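Local coordinates for protein type II restriction enzyme NgoMIV (Neisseria gonorrhoeae, PDB 1FIU) that recognises the double-stranded DNA sequence 5'-GCCGGC-3' and cleaves it after the first G, working as a magnesium-dependent homotetrameric type II restriction endonuclease, at residues I[91-97]-I[140-146]; I[76-81]-I[280-285]; I[145-150]-I[169-173]; I[184-190]-I[217-222]. One frame throughout, in Å; residues are numbered along the deposited sequence.

Contact 1 of 4, residues I[91-97]-I[140-146]; sequences DWNVKQV and DIIVTRN. With MG (magnesium ion), chain N; MG (magnesium ion), chain Q; nucleotides of chain D.
Trp-92 lays one face of its indole over the aliphatic stem of Arg-145: Arg-145 CG stands 4.0 Å from the centroid of the six-membered ring and 18° off its normal, a CH-pi contact. The arginine can run across the ring because its chain is extended from CG to NE, with CG trans to the backbone N (chi1 -167°). The guanidinium gives NE to water 1, which also joins Asp-91 N and Asn-146 O; NH1 goes on to the carbonyls of Ala-285 and Val-286 of the second subunit. The two backbones form an antiparallel pair at 165°, strand 92-96 being one of the two edge strands, within this chain, of the mixed sheet of a PD-(D/E)XK nuclease. Asn-93 with Thr-144 and Lys-95 with Ile-142 are the hydrogen-bonded pairs, and Asn-146 N also donates to Asp-91 O (3.0 Å). On the face of Lys-95, the lysine stem and Ile-142 lie side by side, CE to CD1 3.8 Å, before NZ meets Glu-104. Val-97 N binds Asp-140 O at 2.8 Å, at the residue that comes just before strand 141-145 and carries the metal-binding carboxylate. That carboxylate divides its oxygens between two magnesium ions, OD1 on the ion of chain N and OD2 on the ion of chain Q (2.2 Å). Both ions also hold OP2 of DC1 of chain D, the 5'-phosphate of the cleaved DNA.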
# COMPACT_ATOMS: atom_id res chain seq x y z
N ASP I 91 6.05 14.28 28.39
CA ASP I 91 5.74 15.70 28.36
C ASP I 91 4.87 15.80 27.10
O ASP I 91 5.38 15.98 26.00
CB ASP I 91 7.04 16.49 28.19
CG ASP I 91 6.82 17.99 28.12
OD1 ASP I 91 5.66 18.44 28.26
OD2 ASP I 91 7.81 18.72 27.93
N TRP I 92 3.56 15.66 27.28
CA TRP I 92 2.62 15.62 26.15
C TRP I 92 1.93 16.93 25.80
O TRP I 92 1.65 17.73 26.69
CB TRP I 92 1.52 14.58 26.43
CG TRP I 92 2.02 13.22 26.82
CD1 TRP I 92 2.12 12.72 28.09
CD2 TRP I 92 2.48 12.19 25.94
NE1 TRP I 92 2.62 11.43 28.05
CE2 TRP I 92 2.85 11.08 26.75
CE3 TRP I 92 2.62 12.09 24.54
CZ2 TRP I 92 3.36 9.89 26.21
CZ3 TRP I 92 3.12 10.90 24.01
CH2 TRP I 92 3.48 9.82 24.84
N ASN I 93 1.68 17.14 24.51
CA ASN I 93 0.97 18.33 24.07
C ASN I 93 -0.17 17.85 23.19
O ASN I 93 -0.00 16.91 22.40
CB ASN I 93 1.88 19.24 23.28
CG ASN I 93 3.10 19.67 24.07
OD1 ASN I 93 2.98 20.26 25.15
ND2 ASN I 93 4.28 19.36 23.55
N VAL I 94 -1.32 18.47 23.33
CA VAL I 94 -2.47 18.10 22.50
C VAL I 94 -2.95 19.37 21.84
O VAL I 94 -3.17 20.37 22.52
CB VAL I 94 -3.63 17.53 23.35
CG1 VAL I 94 -4.81 17.15 22.43
CG2 VAL I 94 -3.17 16.34 24.13
N LYS I 95 -3.11 19.37 20.53
CA LYS I 95 -3.59 20.59 19.91
C LYS I 95 -4.33 20.45 18.61
O LYS I 95 -4.09 19.55 17.79
CB LYS I 95 -2.45 21.59 19.72
CG LYS I 95 -1.53 21.28 18.57
CD LYS I 95 -0.57 22.44 18.30
CE LYS I 95 0.33 22.12 17.12
NZ LYS I 95 1.39 23.15 16.91
N GLN I 96 -5.27 21.38 18.45
CA GLN I 96 -6.06 21.46 17.25
C GLN I 96 -5.11 22.14 16.28
O GLN I 96 -4.55 23.21 16.58
CB GLN I 96 -7.31 22.29 17.52
CG GLN I 96 -8.10 22.56 16.29
CD GLN I 96 -9.34 23.38 16.55
OE1 GLN I 96 -9.45 24.08 17.56
NE2 GLN I 96 -10.28 23.30 15.62
N VAL I 97 -4.89 21.53 15.13
CA VAL I 97 -3.94 22.08 14.19
C VAL I 97 -4.38 23.29 13.37
O VAL I 97 -3.76 24.35 13.47
CB VAL I 97 -3.43 21.00 13.23
CG1 VAL I 97 -2.36 21.59 12.31
CG2 VAL I 97 -2.86 19.84 14.02
N ASP I 140 -6.33 16.93 11.94
CA ASP I 140 -7.20 17.90 12.61
C ASP I 140 -6.65 18.23 14.00
O ASP I 140 -6.60 19.40 14.40
CB ASP I 140 -8.62 17.33 12.76
CG ASP I 140 -9.30 17.13 11.44
OD1 ASP I 140 -8.81 17.72 10.45
OD2 ASP I 140 -10.33 16.41 11.39
N ILE I 141 -6.27 17.19 14.72
CA ILE I 141 -5.72 17.29 16.08
C ILE I 141 -4.50 16.40 16.16
O ILE I 141 -4.48 15.31 15.62
CB ILE I 141 -6.72 16.74 17.14
CG1 ILE I 141 -7.99 17.60 17.17
CG2 ILE I 141 -6.08 16.71 18.54
CD1 ILE I 141 -9.11 16.95 17.98
N ILE I 142 -3.47 16.87 16.85
CA ILE I 142 -2.30 16.03 17.01
C ILE I 142 -1.92 15.97 18.48
O ILE I 142 -2.23 16.90 19.26
CB ILE I 142 -1.03 16.53 16.22
CG1 ILE I 142 -0.64 17.95 16.66
CG2 ILE I 142 -1.27 16.40 14.73
CD1 ILE I 142 0.62 18.50 15.94
N VAL I 143 -1.33 14.84 18.87
CA VAL I 143 -0.78 14.68 20.21
C VAL I 143 0.71 14.48 19.94
O VAL I 143 1.07 13.72 19.06
CB VAL I 143 -1.30 13.44 20.96
CG1 VAL I 143 -0.71 13.38 22.38
CG2 VAL I 143 -2.83 13.50 21.04
N THR I 144 1.56 15.20 20.67
CA THR I 144 3.01 15.09 20.48
C THR I 144 3.71 14.86 21.81
O THR I 144 3.16 15.16 22.87
CB THR I 144 3.57 16.38 19.83
OG1 THR I 144 3.32 17.50 20.68
CG2 THR I 144 2.87 16.64 18.48
N ARG I 145 4.92 14.30 21.73
CA ARG I 145 5.74 14.02 22.92
C ARG I 145 7.05 14.79 22.80
O ARG I 145 7.76 14.64 21.82
CB ARG I 145 6.08 12.52 23.03
CG ARG I 145 6.65 12.15 24.40
CD ARG I 145 7.05 10.70 24.50
NE ARG I 145 7.60 10.40 25.82
CZ ARG I 145 7.88 9.17 26.25
NH1 ARG I 145 7.66 8.12 25.46
NH2 ARG I 145 8.38 8.99 27.47
N ASN I 146 7.35 15.61 23.81
CA ASN I 146 8.60 16.34 23.83
C ASN I 146 9.72 15.39 24.21
O ASN I 146 9.50 14.38 24.87
CB ASN I 146 8.50 17.49 24.83
CG ASN I 146 7.69 18.65 24.31
OD1 ASN I 146 7.16 19.46 25.08
ND2 ASN I 146 7.61 18.77 22.98
MG MG N . -8.82 17.49 8.31
MG MG Q . -11.95 16.44 9.94
OP3 DC D 1 -10.43 18.46 6.09
P DC D 1 -11.54 17.92 6.96
OP1 DC D 1 -12.30 16.77 6.33
OP2 DC D 1 -11.10 17.65 8.39
O5' DC D 1 -12.64 19.12 7.09
C5' DC D 1 -12.58 20.04 8.18
C4' DC D 1 -13.88 20.80 8.29
O4' DC D 1 -13.93 21.75 7.19
C3' DC D 1 -15.13 19.93 8.13
O3' DC D 1 -15.65 19.54 9.37
C2' DC D 1 -16.11 20.82 7.38
C1' DC D 1 -15.28 21.88 6.70
N1 DC D 1 -15.25 21.64 5.24
C2 DC D 1 -16.18 22.28 4.44
O2 DC D 1 -17.03 23.00 4.98
N3 DC D 1 -16.13 22.11 3.08
C4 DC D 1 -15.21 21.31 2.54
N4 DC D 1 -15.20 21.18 1.21
C5 DC D 1 -14.26 20.61 3.35
C6 DC D 1 -14.32 20.80 4.68
O HOH W 1 8.39 13.06 27.13
O HOH W 2 5.55 21.77 24.82
O HOH W 3 -6.70 16.56 8.39
O HOH W 4 -8.24 17.01 6.14
O HOH W 5 -8.24 19.60 8.12
O HOH W 6 -13.60 16.16 8.57
O HOH W 7 -12.72 18.21 11.05

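Contact 2 of 4, residues I[76-81]-I[280-285]; sequences FVQSAF and LPLDLA
Phe-76 meets the ring of Pro-281 with CE2 and CZ of its own ring, CE2 lying 3.7 Å from Pro-281 CG, and the two side chains cross at about a right angle. The contact joins the C-terminal part of helix 62-81 to the short helix 280-283 near the end of the chain, a buried helix-to-helix packing beside the central sheet of the nuclease fold. Apolar contacts make up most of it. One residue on, Val-77 splits its branches between two leucines. CG2 reaches Leu-280 CD2 at 3.8 Å, while CG1, trans to the backbone N (chi1 168°), meets Leu-284 CD1 at the same separation of 3.8 Å. The leucines in turn pack on strands of the sheet, Leu-280 on Val-217 and Val-219 and Leu-284 on His-181 and Ala-182. A turn beyond Phe-76, Ala-80 points its methyl at the proline; Ala-80 CB to Pro-281 CG is 3.4 Å, tighter than usual van der Waals contact. Phe-81 follows at the C-terminal end of helix 62-81. Its ring reaches past the proline to Leu-284, where Phe-81 CE1 lies 3.8 Å from Leu-284 CB. The same ring also meets Trp-92 edge-to-face. Pro-281 O approaches the Phe-81 ring at its edge, near the ring plane, 3.6 Å from Phe-81 CD1.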
# COMPACT_ATOMS: atom_id res chain seq x y z
N PHE I 76 -11.17 17.47 25.47
CA PHE I 76 -11.49 16.23 26.15
C PHE I 76 -10.26 15.32 26.17
O PHE I 76 -9.94 14.74 27.20
CB PHE I 76 -12.64 15.49 25.45
CG PHE I 76 -12.82 14.09 25.92
CD1 PHE I 76 -13.46 13.82 27.13
CD2 PHE I 76 -12.28 13.04 25.19
CE1 PHE I 76 -13.54 12.50 27.61
CE2 PHE I 76 -12.35 11.74 25.65
CZ PHE I 76 -12.98 11.46 26.86
N VAL I 77 -9.58 15.20 25.03
CA VAL I 77 -8.41 14.34 24.96
C VAL I 77 -7.31 14.85 25.88
O VAL I 77 -6.72 14.08 26.66
CB VAL I 77 -7.89 14.20 23.51
CG1 VAL I 77 -6.49 13.52 23.50
CG2 VAL I 77 -8.87 13.33 22.70
N GLN I 78 -7.06 16.14 25.82
CA GLN I 78 -6.03 16.74 26.66
C GLN I 78 -6.29 16.48 28.14
O GLN I 78 -5.42 16.00 28.88
CB GLN I 78 -5.98 18.24 26.40
CG GLN I 78 -4.84 18.97 27.11
CD GLN I 78 -4.89 20.47 26.87
OE1 GLN I 78 -5.90 21.12 27.16
NE2 GLN I 78 -3.81 21.03 26.34
N SER I 79 -7.52 16.75 28.58
CA SER I 79 -7.87 16.58 29.98
C SER I 79 -7.84 15.14 30.48
O SER I 79 -7.34 14.86 31.57
CB SER I 79 -9.25 17.21 30.23
OG SER I 79 -9.48 17.36 31.61
N ALA I 80 -8.39 14.21 29.71
CA ALA I 80 -8.41 12.82 30.14
C ALA I 80 -7.03 12.14 30.06
O ALA I 80 -6.63 11.41 30.97
CB ALA I 80 -9.45 12.02 29.32
N PHE I 81 -6.28 12.41 28.98
CA PHE I 81 -4.98 11.78 28.82
C PHE I 81 -3.99 12.23 29.89
O PHE I 81 -3.11 11.46 30.30
CB PHE I 81 -4.43 12.10 27.41
CG PHE I 81 -3.21 11.28 27.04
CD1 PHE I 81 -3.26 9.89 27.03
CD2 PHE I 81 -2.02 11.92 26.70
CE1 PHE I 81 -2.14 9.13 26.68
CE2 PHE I 81 -0.90 11.17 26.34
CZ PHE I 81 -0.95 9.79 26.33
N LEU I 280 -10.92 6.46 24.01
CA LEU I 280 -9.77 7.07 23.33
C LEU I 280 -8.56 7.42 24.20
O LEU I 280 -7.42 7.05 23.84
CB LEU I 280 -10.22 8.30 22.52
CG LEU I 280 -9.09 8.96 21.71
CD1 LEU I 280 -8.39 7.93 20.82
CD2 LEU I 280 -9.67 10.10 20.88
N PRO I 281 -8.75 8.12 25.33
CA PRO I 281 -7.58 8.46 26.15
C PRO I 281 -6.77 7.23 26.55
O PRO I 281 -5.54 7.22 26.42
CB PRO I 281 -8.19 9.16 27.37
CG PRO I 281 -9.44 9.77 26.81
CD PRO I 281 -9.99 8.67 25.92
N LEU I 282 -7.44 6.17 27.00
CA LEU I 282 -6.73 4.94 27.37
C LEU I 282 -6.09 4.26 26.15
O LEU I 282 -5.01 3.68 26.26
CB LEU I 282 -7.67 3.96 28.09
CG LEU I 282 -7.69 4.07 29.61
CD1 LEU I 282 -8.88 3.27 30.16
CD2 LEU I 282 -6.36 3.55 30.20
N ASP I 283 -6.75 4.30 24.99
CA ASP I 283 -6.16 3.69 23.80
C ASP I 283 -4.89 4.46 23.37
O ASP I 283 -4.00 3.89 22.76
CB ASP I 283 -7.17 3.61 22.66
CG ASP I 283 -8.08 2.39 22.78
OD1 ASP I 283 -7.85 1.57 23.70
OD2 ASP I 283 -8.99 2.25 21.95
N LEU I 284 -4.82 5.75 23.70
CA LEU I 284 -3.62 6.53 23.39
C LEU I 284 -2.48 6.21 24.38
O LEU I 284 -1.36 6.70 24.22
CB LEU I 284 -3.94 8.03 23.47
CG LEU I 284 -4.85 8.59 22.37
CD1 LEU I 284 -5.12 10.06 22.66
CD2 LEU I 284 -4.23 8.43 20.98
N ALA I 285 -2.75 5.40 25.39
CA ALA I 285 -1.72 5.05 26.37
C ALA I 285 -1.06 3.68 26.13
O ALA I 285 -0.22 3.26 26.94
CB ALA I 285 -2.33 5.08 27.79

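Contact 3 of 4, residues I[145-150]-I[169-173]; sequences RNLIAD and SLRAG
Arg-171 grips the carboxylate of Asp-150 side-on with two nitrogens, in a salt bridge: NE donates to OD1 at 3.0 Å and NH2 to OD2 at 2.8 Å. Both oxygens lie close to the guanidinium plane, but the carboxylate is turned 53° against it, so NH2 meets OD2 from above the carboxylate plane. A bend at chi3 (78°) brings the arginine head round to the aspartate, and NH2 and NH1 also bind the carbonyls of Asp-161 and Ala-165. Water 8 donates to Asp-150 OD1 and Ile-148 O. Ile-148 N donates to Leu-170 O (2.9 Å), and Ala-172 N returns a weak bond to Ile-148 O. Around this isolated backbone bridge between Ile-148 and Arg-171, Leu-147 CB packs on Ala-172 CB at 3.8 Å. Leu-170 CD2 stands over one face of the Arg-145 guanidinium, 3.8 Å above its plane; Arg-145 NH1 binds Val-286 O of the second subunit. The contact draws together the beginning and a later part of the connection between strands 141-145 and 179-187: Ile-148 and Arg-171 touch Ile-153 of helix 150-153, Leu-170 touches Leu-179, and Leu-282 of the second subunit packs on Leu-170.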
# COMPACT_ATOMS: atom_id res chain seq x y z
N ARG I 145 4.92 14.30 21.73
CA ARG I 145 5.74 14.02 22.92
C ARG I 145 7.05 14.79 22.80
O ARG I 145 7.76 14.64 21.82
CB ARG I 145 6.08 12.52 23.03
CG ARG I 145 6.65 12.15 24.40
CD ARG I 145 7.05 10.70 24.50
NE ARG I 145 7.60 10.40 25.82
CZ ARG I 145 7.88 9.17 26.25
NH1 ARG I 145 7.66 8.12 25.46
NH2 ARG I 145 8.38 8.99 27.47
N ASN I 146 7.35 15.61 23.81
CA ASN I 146 8.60 16.34 23.83
C ASN I 146 9.72 15.39 24.21
O ASN I 146 9.50 14.38 24.87
CB ASN I 146 8.50 17.49 24.83
CG ASN I 146 7.69 18.65 24.31
OD1 ASN I 146 7.16 19.46 25.08
ND2 ASN I 146 7.61 18.77 22.98
N LEU I 147 10.94 15.73 23.80
CA LEU I 147 12.08 14.87 24.08
C LEU I 147 12.51 14.93 25.53
O LEU I 147 12.09 15.82 26.27
CB LEU I 147 13.21 15.25 23.13
CG LEU I 147 12.74 15.27 21.67
CD1 LEU I 147 13.94 15.53 20.78
CD2 LEU I 147 12.09 13.92 21.26
N ILE I 148 13.36 13.99 25.94
CA ILE I 148 13.76 13.91 27.32
C ILE I 148 15.25 14.05 27.59
O ILE I 148 16.10 13.72 26.74
CB ILE I 148 13.25 12.61 27.93
CG1 ILE I 148 14.03 11.42 27.38
CG2 ILE I 148 11.77 12.46 27.61
CD1 ILE I 148 13.60 10.06 27.91
N ALA I 149 15.56 14.54 28.78
CA ALA I 149 16.94 14.73 29.16
C ALA I 149 17.62 13.41 29.52
O ALA I 149 16.98 12.42 29.92
CB ALA I 149 17.01 15.68 30.36
N ASP I 150 18.94 13.40 29.40
CA ASP I 150 19.69 12.21 29.76
C ASP I 150 19.46 11.87 31.25
O ASP I 150 19.43 10.71 31.63
CB ASP I 150 21.18 12.44 29.50
CG ASP I 150 21.53 12.33 28.03
OD1 ASP I 150 20.61 12.15 27.21
OD2 ASP I 150 22.73 12.43 27.71
N SER I 169 15.58 8.31 19.30
CA SER I 169 14.61 9.36 19.06
C SER I 169 14.23 10.22 20.25
O SER I 169 13.98 11.42 20.10
CB SER I 169 13.33 8.74 18.48
OG SER I 169 13.62 8.14 17.22
N LEU I 170 14.17 9.63 21.44
CA LEU I 170 13.75 10.39 22.62
C LEU I 170 14.78 11.34 23.15
O LEU I 170 14.44 12.19 23.97
CB LEU I 170 13.38 9.46 23.75
CG LEU I 170 12.04 8.76 23.57
CD1 LEU I 170 11.89 7.62 24.58
CD2 LEU I 170 10.92 9.81 23.79
N ARG I 171 16.02 11.23 22.69
CA ARG I 171 17.03 12.11 23.27
C ARG I 171 17.04 13.50 22.71
O ARG I 171 17.09 13.71 21.50
CB ARG I 171 18.41 11.45 23.20
CG ARG I 171 18.42 10.23 24.10
CD ARG I 171 19.74 9.49 24.09
NE ARG I 171 20.74 10.19 24.91
CZ ARG I 171 21.99 9.77 25.04
NH1 ARG I 171 22.36 8.67 24.38
NH2 ARG I 171 22.84 10.42 25.82
N ALA I 172 16.95 14.46 23.62
CA ALA I 172 16.92 15.87 23.29
C ALA I 172 18.29 16.35 22.81
O ALA I 172 19.33 15.88 23.28
CB ALA I 172 16.48 16.67 24.52
N GLY I 173 18.29 17.28 21.85
CA GLY I 173 19.55 17.83 21.36
C GLY I 173 20.22 17.36 20.07
O GLY I 173 21.04 18.11 19.52
O HOH W 8 18.61 13.36 26.04

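Contact 4 of 4, residues I[184-190]-I[217-222]; sequences ISCKWTI and VVVTAE. With MG (magnesium ion), chain Q; ACY (acetic acid), chain R; nucleotides of chain D.
Ser-185 and Lys-187 carry the backbone bonding with Val-217 and Val-219: Ser-185 N donates to Val-217 O, Val-219 N to Ser-185 O at 2.7 Å, and Lys-187 N to Val-219 O. At the ends of the strands, Lys-187 O takes two donors, Thr-220 OG1 at 2.8 Å and the backbone N of Ala-221. With OG1 trans to the backbone N (chi1 -170°), Thr-220 reaches that carbonyl and also accepts from Glu-222 N, closing an ST turn. Glu-222 OE2 receives Ile-190 N on its anti side at 3.1 Å, while OE1 binds Thr-224. This is the parallel pair of a beta-alpha-beta unit, strand 179-187, helix 197-208 and strand 215-220, with the strands 26° apart in the PD-(D/E)XK core. Apolar contacts line one face: Ile-184 and Val-217 lie side by side, CG1 to CG2 3.7 Å. Farther on, Trp-188 CE3 meets Ala-221 CB at 3.5 Å. Metal and DNA contacts gather at the C-terminal end of strand 179-187. Cys-186 binds the magnesium ion of chain Q through its backbone O at 2.2 Å, not its sulfur. Lys-187 NZ donates to O of a bound acetic acid molecule, probably from the crystallisation liquor, to water 6 and to Asn-197. Trp-188 N gives OP1 of DC2 of chain D a 2.7 Å bond at 176°, and Thr-189 OG1 donates to OP2 of DG3 of chain D at 2.6 Å.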
# COMPACT_ATOMS: atom_id res chain seq x y z
N ILE I 184 -5.46 12.63 15.13
CA ILE I 184 -6.87 12.44 15.47
C ILE I 184 -7.70 13.25 14.49
O ILE I 184 -7.71 14.46 14.54
CB ILE I 184 -7.14 12.93 16.90
CG1 ILE I 184 -6.30 12.11 17.90
CG2 ILE I 184 -8.65 12.83 17.20
CD1 ILE I 184 -6.32 12.64 19.30
N SER I 185 -8.37 12.56 13.59
CA SER I 185 -9.21 13.19 12.60
C SER I 185 -10.64 13.26 13.18
O SER I 185 -11.10 12.30 13.80
CB SER I 185 -9.20 12.33 11.33
OG SER I 185 -10.37 12.56 10.57
N CYS I 186 -11.31 14.40 13.01
CA CYS I 186 -12.68 14.58 13.52
C CYS I 186 -13.65 14.80 12.36
O CYS I 186 -13.33 15.45 11.38
CB CYS I 186 -12.76 15.83 14.42
SG CYS I 186 -11.73 15.79 15.88
N LYS I 187 -14.85 14.24 12.50
CA LYS I 187 -15.90 14.43 11.50
C LYS I 187 -17.21 14.59 12.27
O LYS I 187 -17.69 13.65 12.89
CB LYS I 187 -15.96 13.23 10.56
CG LYS I 187 -14.67 13.09 9.75
CD LYS I 187 -14.76 12.02 8.66
CE LYS I 187 -13.50 12.04 7.77
NZ LYS I 187 -13.31 13.39 7.15
N TRP I 188 -17.78 15.80 12.26
CA TRP I 188 -19.03 16.07 13.00
C TRP I 188 -20.12 15.14 12.44
O TRP I 188 -20.86 14.50 13.20
CB TRP I 188 -19.40 17.55 12.84
CG TRP I 188 -20.75 17.92 13.41
CD1 TRP I 188 -21.80 18.46 12.72
CD2 TRP I 188 -21.20 17.76 14.77
NE1 TRP I 188 -22.88 18.64 13.56
CE2 TRP I 188 -22.54 18.22 14.82
CE3 TRP I 188 -20.60 17.27 15.93
CZ2 TRP I 188 -23.29 18.19 16.00
CZ3 TRP I 188 -21.34 17.24 17.11
CH2 TRP I 188 -22.69 17.71 17.13
N THR I 189 -20.20 15.10 11.12
CA THR I 189 -21.12 14.17 10.43
C THR I 189 -20.32 13.56 9.28
O THR I 189 -19.24 14.04 8.93
CB THR I 189 -22.34 14.88 9.81
OG1 THR I 189 -21.91 15.80 8.82
CG2 THR I 189 -23.15 15.60 10.90
N ILE I 190 -20.90 12.53 8.65
CA ILE I 190 -20.23 11.85 7.56
C ILE I 190 -21.10 11.70 6.30
O ILE I 190 -22.33 11.60 6.41
CB ILE I 190 -19.86 10.39 8.01
CG1 ILE I 190 -18.72 10.42 9.04
CG2 ILE I 190 -19.56 9.50 6.77
CD1 ILE I 190 -18.45 9.04 9.68
N VAL I 217 -6.48 7.78 14.33
CA VAL I 217 -7.87 7.50 14.72
C VAL I 217 -8.83 8.55 14.18
O VAL I 217 -8.41 9.61 13.73
CB VAL I 217 -8.01 7.45 16.25
CG1 VAL I 217 -7.09 6.37 16.83
CG2 VAL I 217 -7.67 8.86 16.85
N VAL I 218 -10.12 8.23 14.21
CA VAL I 218 -11.14 9.15 13.75
C VAL I 218 -12.19 9.25 14.85
O VAL I 218 -12.55 8.24 15.44
CB VAL I 218 -11.86 8.64 12.48
CG1 VAL I 218 -12.95 9.60 12.09
CG2 VAL I 218 -10.85 8.46 11.34
N VAL I 219 -12.65 10.47 15.14
CA VAL I 219 -13.71 10.66 16.15
C VAL I 219 -14.88 11.28 15.38
O VAL I 219 -14.69 12.20 14.60
CB VAL I 219 -13.28 11.65 17.27
CG1 VAL I 219 -14.48 11.91 18.23
CG2 VAL I 219 -12.10 11.05 18.05
N THR I 220 -16.09 10.77 15.60
CA THR I 220 -17.22 11.28 14.84
C THR I 220 -18.51 11.39 15.66
O THR I 220 -18.68 10.68 16.65
CB THR I 220 -17.48 10.36 13.59
OG1 THR I 220 -18.44 10.97 12.72
CG2 THR I 220 -17.98 8.98 14.03
N ALA I 221 -19.40 12.30 15.24
CA ALA I 221 -20.69 12.42 15.89
C ALA I 221 -21.77 11.95 14.91
O ALA I 221 -22.96 12.18 15.14
CB ALA I 221 -20.96 13.84 16.34
N GLU I 222 -21.37 11.29 13.82
CA GLU I 222 -22.35 10.79 12.84
C GLU I 222 -23.31 9.82 13.55
O GLU I 222 -22.88 8.85 14.19
CB GLU I 222 -21.62 10.09 11.68
CG GLU I 222 -22.55 9.27 10.76
CD GLU I 222 -23.66 10.11 10.16
OE1 GLU I 222 -24.78 9.57 10.00
OE2 GLU I 222 -23.43 11.31 9.85
MG MG Q . -11.95 16.44 9.94
C ACY R . -10.04 14.47 8.45
O ACY R . -11.24 14.45 9.01
OXT ACY R . -9.26 15.43 8.42
CH3 ACY R . -9.60 13.17 7.80
P DC D 2 -16.53 18.20 9.47
OP1 DC D 2 -16.68 17.90 10.90
OP2 DC D 2 -16.03 17.15 8.53
O5' DC D 2 -17.93 18.66 8.89
C5' DC D 2 -18.64 19.71 9.53
C4' DC D 2 -19.92 20.02 8.80
O4' DC D 2 -19.65 20.51 7.47
C3' DC D 2 -20.92 18.86 8.65
O3' DC D 2 -22.17 19.35 9.21
C2' DC D 2 -20.86 18.51 7.17
C1' DC D 2 -20.41 19.80 6.50
N1 DC D 2 -19.56 19.61 5.32
C2 DC D 2 -20.01 20.03 4.05
O2 DC D 2 -21.12 20.64 3.98
N3 DC D 2 -19.25 19.78 2.95
C4 DC D 2 -18.05 19.16 3.08
N4 DC D 2 -17.33 18.91 1.96
C5 DC D 2 -17.55 18.78 4.35
C6 DC D 2 -18.32 19.01 5.44
P DG D 3 -23.61 18.95 8.60
OP1 DG D 3 -24.53 19.58 9.56
OP2 DG D 3 -23.76 17.49 8.29
O5' DG D 3 -23.69 19.70 7.20
C5' DG D 3 -23.99 21.08 7.11
C4' DG D 3 -25.13 21.29 6.13
O4' DG D 3 -24.70 20.95 4.80
C3' DG D 3 -26.36 20.44 6.41
O3' DG D 3 -27.52 21.24 6.13
C2' DG D 3 -26.19 19.24 5.50
C1' DG D 3 -25.35 19.77 4.34
N9 DG D 3 -24.30 18.83 3.92
C8 DG D 3 -23.65 17.91 4.71
N7 DG D 3 -22.77 17.20 4.05
C5 DG D 3 -22.83 17.69 2.75
C6 DG D 3 -22.10 17.33 1.59
O6 DG D 3 -21.20 16.50 1.48
N1 DG D 3 -22.50 18.07 0.48
C2 DG D 3 -23.47 19.07 0.50
N2 DG D 3 -23.72 19.69 -0.67
N3 DG D 3 -24.13 19.43 1.58
C4 DG D 3 -23.78 18.70 2.66
O HOH W 6 -13.60 16.16 8.57
O HOH W 7 -12.72 18.21 11.05

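Contacts 1, 3 and 4 follow one another in series along the chain, and contact 2, with the earliest and latest segments, spans them. Contacts 1 and 4, centres about 17 Å apart, lie in one mixed sheet: strands 141-145 and 179-187 are neighbours, bonded through Ile-141 and Ile-184, and Asp-140 and Cys-186 meet at one magnesium ion. Contact 2 packs on this sheet, Val-77 touching Val-94 of contact 1 and Ile-184 of contact 4. Contact 3 continues from contact 1 through Arg-145, its centre about 32 Å from that of contact 4. The metal and DNA site thus lies at one end of the central strands, away from the parts of contacts 1 (Arg-145), 2 and 3 that touch the second subunit.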